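Local coordinates for VAPBC49 (Mycobacterium tuberculosis, PDB 5AF3), which possibly acts as the antitoxin of a type II toxin-antitoxin system, with VapC45 as its cognate toxin, and carries a putative DNA-binding helix-turn-helix domain, at residues 25-30 and 77-82; 95-100 and 124-129; 111-116 and 168-173. All blocks are in the same frame, centred on the assembly; numbering follows the deposited sequence.

Contact 1. Residues 25-30 and 77-82; sequences RYLVVP and EAYVLN
Asn82 of helix 72-86 reaches the chain at Val28 and Val29, between helices 20-27 and 31-38. These two short helices are consistent with the helix-turn-helix of the putative DNA-binding domain, and helix 72-86 packs against their turn. From CB, which points to the turn, CG lies anti to the backbone N (chi1 -163°). CG then rests 3.8 Å from Val29 CB. OD1 lies 3.7 Å from Val29 CG2, and its polar partner is Arg85 NE, one helical turn on. ND2 donates to Val28 O at 3.2 Å, coming from well above the carbonyl plane. Leu27 O is also close to ND2, at 2.9 Å. A water donates to Val28 O and accepts from ND2, so it bridges the same two groups. Val28 has positive phi and is the C-prime residue of a Schellman motif that ends helix 20-27. Pro30 is the N-cap of the next helix. Leu27 lays its two methyls on helix 72-86, a turn earlier than Asn82. CD2 meets Tyr79 CB at 4.0 Å and lies at the edge of the Tyr79 ring. CD1 sits against Tyr79 N and, more tightly than usual, 3.5 Å from Ala78 CB.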
loop_
_atom_site.group_PDB
_atom_site.type_symbol
_atom_site.label_atom_id
_atom_site.label_comp_id
_atom_site.label_asym_id
_atom_site.label_seq_id
_atom_site.Cartn_x
_atom_site.Cartn_y
_atom_site.Cartn_z
ATOM N N ARG A 25 -4.711 7.757 -4.706
ATOM C CA ARG A 25 -4.442 7.104 -3.413
ATOM C C ARG A 25 -5.322 5.871 -3.239
ATOM O O ARG A 25 -4.830 4.774 -2.946
ATOM C CB ARG A 25 -4.687 8.077 -2.260
ATOM C CG ARG A 25 -3.762 9.253 -2.247
ATOM C CD ARG A 25 -4.007 10.082 -1.015
ATOM N NE ARG A 25 -4.293 11.457 -1.418
ATOM C CZ ARG A 25 -5.395 12.133 -1.101
ATOM N NH1 ARG A 25 -6.331 11.577 -0.324
ATOM N NH2 ARG A 25 -5.538 13.384 -1.545
ATOM N N TYR A 26 -6.621 6.051 -3.487
ATOM C CA TYR A 26 -7.571 4.950 -3.302
ATOM C C TYR A 26 -7.341 3.757 -4.234
ATOM O O TYR A 26 -7.502 2.627 -3.815
ATOM C CB TYR A 26 -9.016 5.439 -3.418
ATOM C CG TYR A 26 -9.377 6.681 -2.639
ATOM C CD1 TYR A 26 -8.708 7.046 -1.440
ATOM C CD2 TYR A 26 -10.394 7.515 -3.094
ATOM C CE1 TYR A 26 -9.074 8.222 -0.733
ATOM C CE2 TYR A 26 -10.749 8.669 -2.391
ATOM C CZ TYR A 26 -10.082 9.000 -1.218
ATOM O OH TYR A 26 -10.482 10.153 -0.562
ATOM N N LEU A 27 -7.018 4.044 -5.506
ATOM C CA LEU A 27 -6.767 3.028 -6.541
ATOM C C LEU A 27 -5.315 2.531 -6.604
ATOM O O LEU A 27 -5.040 1.478 -7.195
ATOM C CB LEU A 27 -7.170 3.566 -7.916
ATOM C CG LEU A 27 -8.614 4.044 -8.085
ATOM C CD1 LEU A 27 -8.854 4.197 -9.604
ATOM C CD2 LEU A 27 -9.621 3.152 -7.424
ATOM N N VAL A 28 -4.415 3.271 -5.954
ATOM C CA VAL A 28 -2.959 2.966 -5.985
ATOM C C VAL A 28 -2.460 2.980 -7.445
ATOM O O VAL A 28 -2.054 1.946 -8.022
ATOM C CB VAL A 28 -2.589 1.635 -5.273
ATOM C CG1 VAL A 28 -1.070 1.557 -5.042
ATOM C CG2 VAL A 28 -3.326 1.494 -3.947
ATOM N N VAL A 29 -2.548 4.162 -8.032
ATOM C CA VAL A 29 -2.186 4.416 -9.421
ATOM C C VAL A 29 -1.599 5.809 -9.415
ATOM O O VAL A 29 -2.089 6.676 -8.673
ATOM C CB VAL A 29 -3.400 4.338 -10.398
ATOM C CG1 VAL A 29 -4.472 5.325 -10.008
ATOM C CG2 VAL A 29 -2.962 4.592 -11.875
ATOM N N PRO A 30 -0.524 6.043 -10.201
ATOM C CA PRO A 30 0.048 7.380 -10.245
ATOM C C PRO A 30 -0.934 8.431 -10.691
ATOM O O PRO A 30 -1.716 8.213 -11.642
ATOM C CB PRO A 30 1.244 7.230 -11.223
ATOM C CG PRO A 30 1.615 5.812 -11.108
ATOM C CD PRO A 30 0.258 5.098 -11.016
ATOM N N GLU A 77 -14.262 2.806 -13.665
ATOM C CA GLU A 77 -13.531 2.611 -14.936
ATOM C C GLU A 77 -12.000 2.714 -14.692
ATOM O O GLU A 77 -11.215 1.884 -15.167
ATOM C CB GLU A 77 -14.012 3.648 -15.953
ATOM C CG GLU A 77 -15.500 3.403 -16.335
ATOM C CD GLU A 77 -16.127 4.523 -17.142
ATOM O OE1 GLU A 77 -15.664 5.682 -17.015
ATOM O OE2 GLU A 77 -17.072 4.195 -17.930
ATOM N N ALA A 78 -11.583 3.699 -13.908
ATOM C CA ALA A 78 -10.150 3.852 -13.554
ATOM C C ALA A 78 -9.635 2.639 -12.769
ATOM O O ALA A 78 -8.505 2.189 -12.980
ATOM C CB ALA A 78 -9.898 5.168 -12.776
ATOM N N TYR A 79 -10.467 2.108 -11.879
ATOM C CA TYR A 79 -10.127 0.960 -11.081
ATOM C C TYR A 79 -9.865 -0.255 -11.979
ATOM O O TYR A 79 -8.841 -0.949 -11.822
ATOM C CB TYR A 79 -11.212 0.649 -10.059
ATOM C CG TYR A 79 -11.033 -0.675 -9.357
ATOM C CD1 TYR A 79 -10.163 -0.809 -8.263
ATOM C CD2 TYR A 79 -11.764 -1.789 -9.765
ATOM C CE1 TYR A 79 -10.029 -2.022 -7.621
ATOM C CE2 TYR A 79 -11.648 -2.977 -9.127
ATOM C CZ TYR A 79 -10.763 -3.109 -8.079
ATOM O OH TYR A 79 -10.680 -4.339 -7.471
ATOM N N VAL A 80 -10.754 -0.470 -12.943
ATOM C CA VAL A 80 -10.615 -1.613 -13.865
ATOM C C VAL A 80 -9.391 -1.460 -14.774
ATOM O O VAL A 80 -8.619 -2.395 -14.908
ATOM C CB VAL A 80 -11.884 -1.832 -14.663
ATOM C CG1 VAL A 80 -11.677 -2.896 -15.780
ATOM C CG2 VAL A 80 -13.025 -2.324 -13.691
ATOM N N LEU A 81 -9.218 -0.292 -15.367
ATOM C CA LEU A 81 -8.030 0.010 -16.164
ATOM C C LEU A 81 -6.737 -0.153 -15.362
ATOM O O LEU A 81 -5.725 -0.571 -15.895
ATOM C CB LEU A 81 -8.099 1.417 -16.700
ATOM C CG LEU A 81 -9.116 1.692 -17.813
ATOM C CD1 LEU A 81 -9.048 3.151 -18.158
ATOM C CD2 LEU A 81 -8.763 0.786 -19.042
ATOM N N ASN A 82 -6.765 0.193 -14.082
ATOM C CA ASN A 82 -5.589 -0.054 -13.241
ATOM C C ASN A 82 -5.300 -1.529 -13.025
ATOM O O ASN A 82 -4.118 -1.935 -12.898
ATOM C CB ASN A 82 -5.706 0.670 -11.906
ATOM C CG ASN A 82 -4.349 0.783 -11.196
ATOM O OD1 ASN A 82 -3.310 0.955 -11.842
ATOM N ND2 ASN A 82 -4.359 0.649 -9.876
HETATM O O HOH W 1 -1.671 -0.470 -8.525
#

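Contact 2. Residues 95-100 and 124-129; sequences RPSLDW and WRFAER
Trp100 and Phe126 lie one over the other in an offset stack. The centroids of the Trp100 five-membered ring and the Phe126 ring are 4.7 Å apart, with the planes at 23°. The two side chains run alongside each other in opposite senses, and this lets each CB sit over the other ring. Phe126 CB stands 3.5 Å from the centroid of the Trp100 five-membered ring. Trp100 CB stands 3.9 Å from the centroid of the Phe126 ring. Both are CH-pi contacts over a face. Phe126 CG is anti to the backbone N (chi1 -176°), which sends the ring from its helix toward Trp100.

The far end of the Phe126 ring reaches the start of helix 95-105. CZ meets Pro96 CB at 3.9 Å and comes close to Pro96 O, while CE2 lies 3.4 Å from Ser97 OG. Two arginines meet the six-membered part of the indole. Arg129 brings NE over the same face as Phe126, near the rim, and its NH2 is 3.7 Å from Trp100 CE3. Its guanidinium is turned well away from the indole plane. For Arg125 the guanidinium is steeply inclined to the indole, with NH1 4.0 Å from Trp100 CZ2.

The contact joins two successive helices of an all-helical part of the chain, 95-105 and 115-130. Their N-to-C directions are 129° apart, and the short segments come within 10.5 Å, axis to axis.

Farther out, Trp100 NE1 bonds to Val122 O, one turn before Phe126, which probably limits the rotation of the indole. Helix 135-143 packs beside both: Asp136 touches both Pro96 and Phe126, and Val139 touches Ser97.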
loop_
_atom_site.group_PDB
_atom_site.type_symbol
_atom_site.label_atom_id
_atom_site.label_comp_id
_atom_site.label_asym_id
_atom_site.label_seq_id
_atom_site.Cartn_x
_atom_site.Cartn_y
_atom_site.Cartn_z
ATOM N N ARG A 95 -7.370 2.324 -26.286
ATOM C CA ARG A 95 -8.696 2.906 -26.602
ATOM C C ARG A 95 -9.556 2.117 -27.636
ATOM O O ARG A 95 -10.753 1.902 -27.422
ATOM C CB ARG A 95 -8.559 4.392 -26.948
ATOM C CG ARG A 95 -9.884 5.130 -27.139
ATOM C CD ARG A 95 -9.603 6.617 -27.299
ATOM N NE ARG A 95 -10.808 7.415 -27.553
ATOM C CZ ARG A 95 -11.168 7.910 -28.742
ATOM N NH1 ARG A 95 -10.418 7.705 -29.828
ATOM N NH2 ARG A 95 -12.285 8.624 -28.845
ATOM N N PRO A 96 -8.957 1.624 -28.742
ATOM C CA PRO A 96 -9.814 0.805 -29.640
ATOM C C PRO A 96 -10.423 -0.431 -29.015
ATOM O O PRO A 96 -11.567 -0.771 -29.313
ATOM C CB PRO A 96 -8.860 0.437 -30.782
ATOM C CG PRO A 96 -7.910 1.538 -30.788
ATOM C CD PRO A 96 -7.625 1.799 -29.333
ATOM N N SER A 97 -9.678 -1.096 -28.126
ATOM C CA SER A 97 -10.267 -2.228 -27.377
ATOM C C SER A 97 -11.428 -1.797 -26.502
ATOM O O SER A 97 -12.419 -2.538 -26.403
ATOM C CB SER A 97 -9.217 -2.967 -26.501
ATOM O OG SER A 97 -8.172 -3.562 -27.316
ATOM N N LEU A 98 -11.261 -0.660 -25.825
ATOM C CA LEU A 98 -12.344 -0.110 -24.991
ATOM C C LEU A 98 -13.592 0.248 -25.851
ATOM O O LEU A 98 -14.697 -0.161 -25.515
ATOM C CB LEU A 98 -11.837 1.079 -24.191
ATOM C CG LEU A 98 -10.635 0.804 -23.275
ATOM C CD1 LEU A 98 -10.322 2.040 -22.486
ATOM C CD2 LEU A 98 -10.924 -0.342 -22.336
ATOM N N ASP A 99 -13.387 0.940 -26.971
ATOM C CA ASP A 99 -14.473 1.221 -27.946
ATOM C C ASP A 99 -15.193 -0.058 -28.338
ATOM O O ASP A 99 -16.419 -0.121 -28.329
ATOM C CB ASP A 99 -13.939 1.930 -29.205
ATOM C CG ASP A 99 -13.456 3.372 -28.942
ATOM O OD1 ASP A 99 -13.825 3.989 -27.915
ATOM O OD2 ASP A 99 -12.700 3.904 -29.785
ATOM N N TRP A 100 -14.431 -1.105 -28.665
ATOM C CA TRP A 100 -15.019 -2.388 -29.039
ATOM C C TRP A 100 -15.841 -2.974 -27.912
ATOM O O TRP A 100 -16.971 -3.386 -28.129
ATOM C CB TRP A 100 -13.927 -3.392 -29.567
ATOM C CG TRP A 100 -14.430 -4.801 -29.805
ATOM C CD1 TRP A 100 -14.348 -5.839 -28.939
ATOM C CD2 TRP A 100 -15.106 -5.310 -30.976
ATOM N NE1 TRP A 100 -14.905 -6.970 -29.495
ATOM C CE2 TRP A 100 -15.400 -6.666 -30.731
ATOM C CE3 TRP A 100 -15.523 -4.740 -32.178
ATOM C CZ2 TRP A 100 -16.056 -7.494 -31.674
ATOM C CZ3 TRP A 100 -16.197 -5.565 -33.119
ATOM C CH2 TRP A 100 -16.438 -6.911 -32.857
ATOM N N TRP A 124 -11.305 -11.326 -27.322
ATOM C CA TRP A 124 -10.686 -12.310 -28.202
ATOM C C TRP A 124 -11.074 -12.054 -29.684
ATOM O O TRP A 124 -10.194 -11.935 -30.552
ATOM C CB TRP A 124 -11.052 -13.709 -27.734
ATOM C CG TRP A 124 -10.664 -14.727 -28.699
ATOM C CD1 TRP A 124 -9.402 -15.007 -29.128
ATOM C CD2 TRP A 124 -11.542 -15.611 -29.403
ATOM N NE1 TRP A 124 -9.434 -16.027 -30.052
ATOM C CE2 TRP A 124 -10.737 -16.411 -30.245
ATOM C CE3 TRP A 124 -12.938 -15.801 -29.408
ATOM C CZ2 TRP A 124 -11.274 -17.402 -31.071
ATOM C CZ3 TRP A 124 -13.471 -16.782 -30.232
ATOM C CH2 TRP A 124 -12.633 -17.572 -31.052
ATOM N N ARG A 125 -12.378 -11.943 -29.926
ATOM C CA ARG A 125 -12.956 -11.653 -31.251
ATOM C C ARG A 125 -12.332 -10.415 -31.908
ATOM O O ARG A 125 -12.036 -10.419 -33.115
ATOM C CB ARG A 125 -14.476 -11.458 -31.139
ATOM C CG ARG A 125 -15.252 -12.707 -30.793
ATOM C CD ARG A 125 -16.774 -12.541 -31.046
ATOM N NE ARG A 125 -17.589 -12.526 -29.810
ATOM C CZ ARG A 125 -18.322 -11.495 -29.380
ATOM N NH1 ARG A 125 -18.361 -10.334 -30.056
ATOM N NH2 ARG A 125 -19.021 -11.628 -28.249
ATOM N N PHE A 126 -12.116 -9.359 -31.110
ATOM C CA PHE A 126 -11.476 -8.143 -31.579
ATOM C C PHE A 126 -10.020 -8.400 -32.020
ATOM O O PHE A 126 -9.602 -7.982 -33.084
ATOM C CB PHE A 126 -11.523 -7.104 -30.440
ATOM C CG PHE A 126 -10.986 -5.780 -30.796
ATOM C CD1 PHE A 126 -11.581 -5.020 -31.803
ATOM C CD2 PHE A 126 -9.901 -5.236 -30.092
ATOM C CE1 PHE A 126 -11.100 -3.806 -32.137
ATOM C CE2 PHE A 126 -9.417 -4.015 -30.425
ATOM C CZ PHE A 126 -10.022 -3.279 -31.447
ATOM N N ALA A 127 -9.254 -9.098 -31.198
ATOM C CA ALA A 127 -7.827 -9.278 -31.468
ATOM C C ALA A 127 -7.626 -10.216 -32.667
ATOM O O ALA A 127 -6.652 -10.068 -33.388
ATOM C CB ALA A 127 -7.139 -9.837 -30.246
ATOM N N GLU A 128 -8.562 -11.146 -32.865
ATOM C CA GLU A 128 -8.487 -12.121 -33.970
ATOM C C GLU A 128 -8.363 -11.397 -35.290
ATOM O O GLU A 128 -7.475 -11.688 -36.100
ATOM C CB GLU A 128 -9.754 -12.930 -34.034
ATOM C CG GLU A 128 -9.860 -14.069 -33.114
ATOM C CD GLU A 128 -11.041 -14.898 -33.516
ATOM O OE1 GLU A 128 -12.167 -14.572 -33.062
ATOM O OE2 GLU A 128 -10.846 -15.822 -34.336
ATOM N N ARG A 129 -9.242 -10.420 -35.497
ATOM C CA ARG A 129 -9.264 -9.660 -36.735
ATOM C C ARG A 129 -8.179 -8.585 -36.809
ATOM O O ARG A 129 -7.969 -7.971 -37.857
ATOM C CB ARG A 129 -10.644 -9.012 -36.902
ATOM C CG ARG A 129 -11.031 -8.120 -35.731
ATOM C CD ARG A 129 -12.522 -7.855 -35.667
ATOM N NE ARG A 129 -12.861 -6.590 -34.992
ATOM C CZ ARG A 129 -12.627 -5.379 -35.484
ATOM N NH1 ARG A 129 -12.026 -5.239 -36.658
ATOM N NH2 ARG A 129 -13.001 -4.294 -34.804
#

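Contact 3. Residues 111-116 and 168-173; sequences ASQDLC and DDNLAS
Ala111 O is met by two groups of the facing segment. Ala172 N donates to it at 2.8 Å, and Leu171 CA makes a CA-H...O contact at 3.3 Å. Asn170 O is met likewise by 111-116: Gln113 N donates to it at 2.8 Å, and Ser112 CA approaches to 3.4 Å. The two backbones run antiparallel here, with Ser112 and Leu171 as a non-hydrogen-bonded pair between these bonds.

A side-chain bond continues the pairing. Asn170 ND2 donates to Gln113 OE1 at 2.6 Å. The donor stands above the Gln113 carbonyl plane, while OE1 lies in the amide plane of Asn170. Gln113 gets there with CG anti to the backbone N (chi1 -178°) and an extended chain beyond. The two amides are turned 55° apart. Leu171 lays CD2 against Ser112 CA at 3.8 Å, and the CB atoms of Ala111 and Ala172 also meet, beside Ala76 of helix 72-86.

Each segment is braced locally. Asp169 OD1 accepts from Leu171 N in an Asx turn, and its OD2 forms a salt bridge with Arg12. Ser112 OG accepts from Asp114 N at 3.0 Å. The result is a single antiparallel bridge, set where strand 172-176 begins and where a type I turn with a serine capping bond leads into helix 115-130.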
loop_
_atom_site.group_PDB
_atom_site.type_symbol
_atom_site.label_atom_id
_atom_site.label_comp_id
_atom_site.label_asym_id
_atom_site.label_seq_id
_atom_site.Cartn_x
_atom_site.Cartn_y
_atom_site.Cartn_z
ATOM N N ALA A 111 -17.263 -0.722 -16.265
ATOM C CA ALA A 111 -17.988 -0.732 -14.970
ATOM C C ALA A 111 -19.222 -1.657 -14.975
ATOM O O ALA A 111 -20.035 -1.654 -14.050
ATOM C CB ALA A 111 -18.359 0.695 -14.577
ATOM N N SER A 112 -19.318 -2.492 -15.998
ATOM C CA SER A 112 -20.475 -3.362 -16.171
ATOM C C SER A 112 -20.382 -4.698 -15.461
ATOM O O SER A 112 -19.331 -5.315 -15.402
ATOM C CB SER A 112 -20.709 -3.600 -17.675
ATOM O OG SER A 112 -21.692 -4.590 -17.862
ATOM N N GLN A 113 -21.531 -5.189 -15.006
ATOM C CA GLN A 113 -21.651 -6.485 -14.387
ATOM C C GLN A 113 -21.289 -7.586 -15.382
ATOM O O GLN A 113 -20.881 -8.659 -14.987
ATOM C CB GLN A 113 -23.073 -6.694 -13.874
ATOM C CG GLN A 113 -23.274 -8.027 -13.173
ATOM C CD GLN A 113 -24.527 -8.044 -12.334
ATOM O OE1 GLN A 113 -25.308 -7.084 -12.331
ATOM N NE2 GLN A 113 -24.729 -9.135 -11.613
ATOM N N ASP A 114 -21.416 -7.284 -16.675
ATOM C CA ASP A 114 -21.196 -8.297 -17.720
ATOM C C ASP A 114 -19.732 -8.388 -18.143
ATOM O O ASP A 114 -19.339 -9.297 -18.884
ATOM C CB ASP A 114 -22.053 -7.975 -18.954
ATOM C CG ASP A 114 -23.542 -8.225 -18.720
ATOM O OD1 ASP A 114 -23.875 -9.011 -17.809
ATOM O OD2 ASP A 114 -24.358 -7.624 -19.462
ATOM N N LEU A 115 -18.915 -7.450 -17.677
ATOM C CA LEU A 115 -17.511 -7.428 -18.107
ATOM C C LEU A 115 -16.839 -8.733 -17.721
ATOM O O LEU A 115 -16.221 -9.385 -18.545
ATOM C CB LEU A 115 -16.741 -6.254 -17.489
ATOM C CG LEU A 115 -15.245 -6.271 -17.825
ATOM C CD1 LEU A 115 -15.005 -5.945 -19.321
ATOM C CD2 LEU A 115 -14.458 -5.265 -16.946
ATOM N N CYS A 116 -16.935 -9.112 -16.456
ATOM C CA CYS A 116 -16.151 -10.247 -16.002
ATOM C C CYS A 116 -16.575 -11.557 -16.688
ATOM O O CYS A 116 -15.705 -12.377 -17.052
ATOM C CB CYS A 116 -16.148 -10.353 -14.491
ATOM S SG CYS A 116 -14.969 -11.532 -13.974
ATOM N N ASP A 168 -28.956 -1.759 -9.835
ATOM C CA ASP A 168 -30.068 -2.293 -10.635
ATOM C C ASP A 168 -29.718 -2.320 -12.115
ATOM O O ASP A 168 -30.050 -3.272 -12.838
ATOM C CB ASP A 168 -31.349 -1.470 -10.424
ATOM C CG ASP A 168 -32.324 -2.135 -9.457
ATOM O OD1 ASP A 168 -31.962 -3.188 -8.869
ATOM O OD2 ASP A 168 -33.461 -1.613 -9.289
ATOM N N ASP A 169 -29.033 -1.265 -12.542
ATOM C CA ASP A 169 -28.691 -1.070 -13.937
ATOM C C ASP A 169 -27.487 -1.914 -14.393
ATOM O O ASP A 169 -27.004 -1.724 -15.506
ATOM C CB ASP A 169 -28.403 0.410 -14.165
ATOM C CG ASP A 169 -27.371 0.943 -13.202
ATOM O OD1 ASP A 169 -26.731 0.128 -12.474
ATOM O OD2 ASP A 169 -27.186 2.174 -13.191
ATOM N N ASN A 170 -27.015 -2.832 -13.550
ATOM C CA ASN A 170 -25.821 -3.661 -13.876
ATOM C C ASN A 170 -24.521 -2.867 -14.059
ATOM O O ASN A 170 -23.595 -3.357 -14.709
ATOM C CB ASN A 170 -26.047 -4.478 -15.161
ATOM C CG ASN A 170 -27.182 -5.463 -15.028
ATOM O OD1 ASN A 170 -28.197 -5.329 -15.710
ATOM N ND2 ASN A 170 -27.030 -6.452 -14.138
ATOM N N LEU A 171 -24.486 -1.633 -13.558
ATOM C CA LEU A 171 -23.221 -0.875 -13.467
ATOM C C LEU A 171 -22.761 -0.776 -12.016
ATOM O O LEU A 171 -23.595 -0.813 -11.102
ATOM C CB LEU A 171 -23.351 0.504 -14.072
ATOM C CG LEU A 171 -23.590 0.528 -15.605
ATOM C CD1 LEU A 171 -23.709 1.922 -16.056
ATOM C CD2 LEU A 171 -22.381 -0.117 -16.334
ATOM N N ALA A 172 -21.438 -0.672 -11.817
ATOM C CA ALA A 172 -20.837 -0.597 -10.486
ATOM C C ALA A 172 -21.563 0.369 -9.502
ATOM O O ALA A 172 -21.844 1.519 -9.814
ATOM C CB ALA A 172 -19.370 -0.188 -10.597
ATOM N N SER A 173 -21.784 -0.140 -8.299
ATOM C CA SER A 173 -22.323 0.671 -7.227
ATOM C C SER A 173 -21.390 0.686 -5.997
ATOM O O SER A 173 -21.585 1.490 -5.070
ATOM C CB SER A 173 -23.676 0.102 -6.856
ATOM O OG SER A 173 -23.531 -1.241 -6.432
#

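How the contacts relate
Along the chain, contact 1 closes before the other two open, while the segments of contacts 2 and 3 alternate. The centres of contacts 1 and 2 are about 22 Å apart, those of 1 and 3 about 17 Å, and those of 2 and 3 about 20 Å. Helix 72-86, which carries half of contact 1, touches both of the others. Its Leu81 packs on Leu98 of helix 95-105, and its Val80 packs on Leu115 at the start of helix 115-130. Contacts 2 and 3 do not touch each other but share helix 115-130, one near each end. Helix 72-86 thus ties the helical pair 20-27 and 31-38 to helices 95-105 and 115-130 and, through Ile164, to the four-stranded sheet.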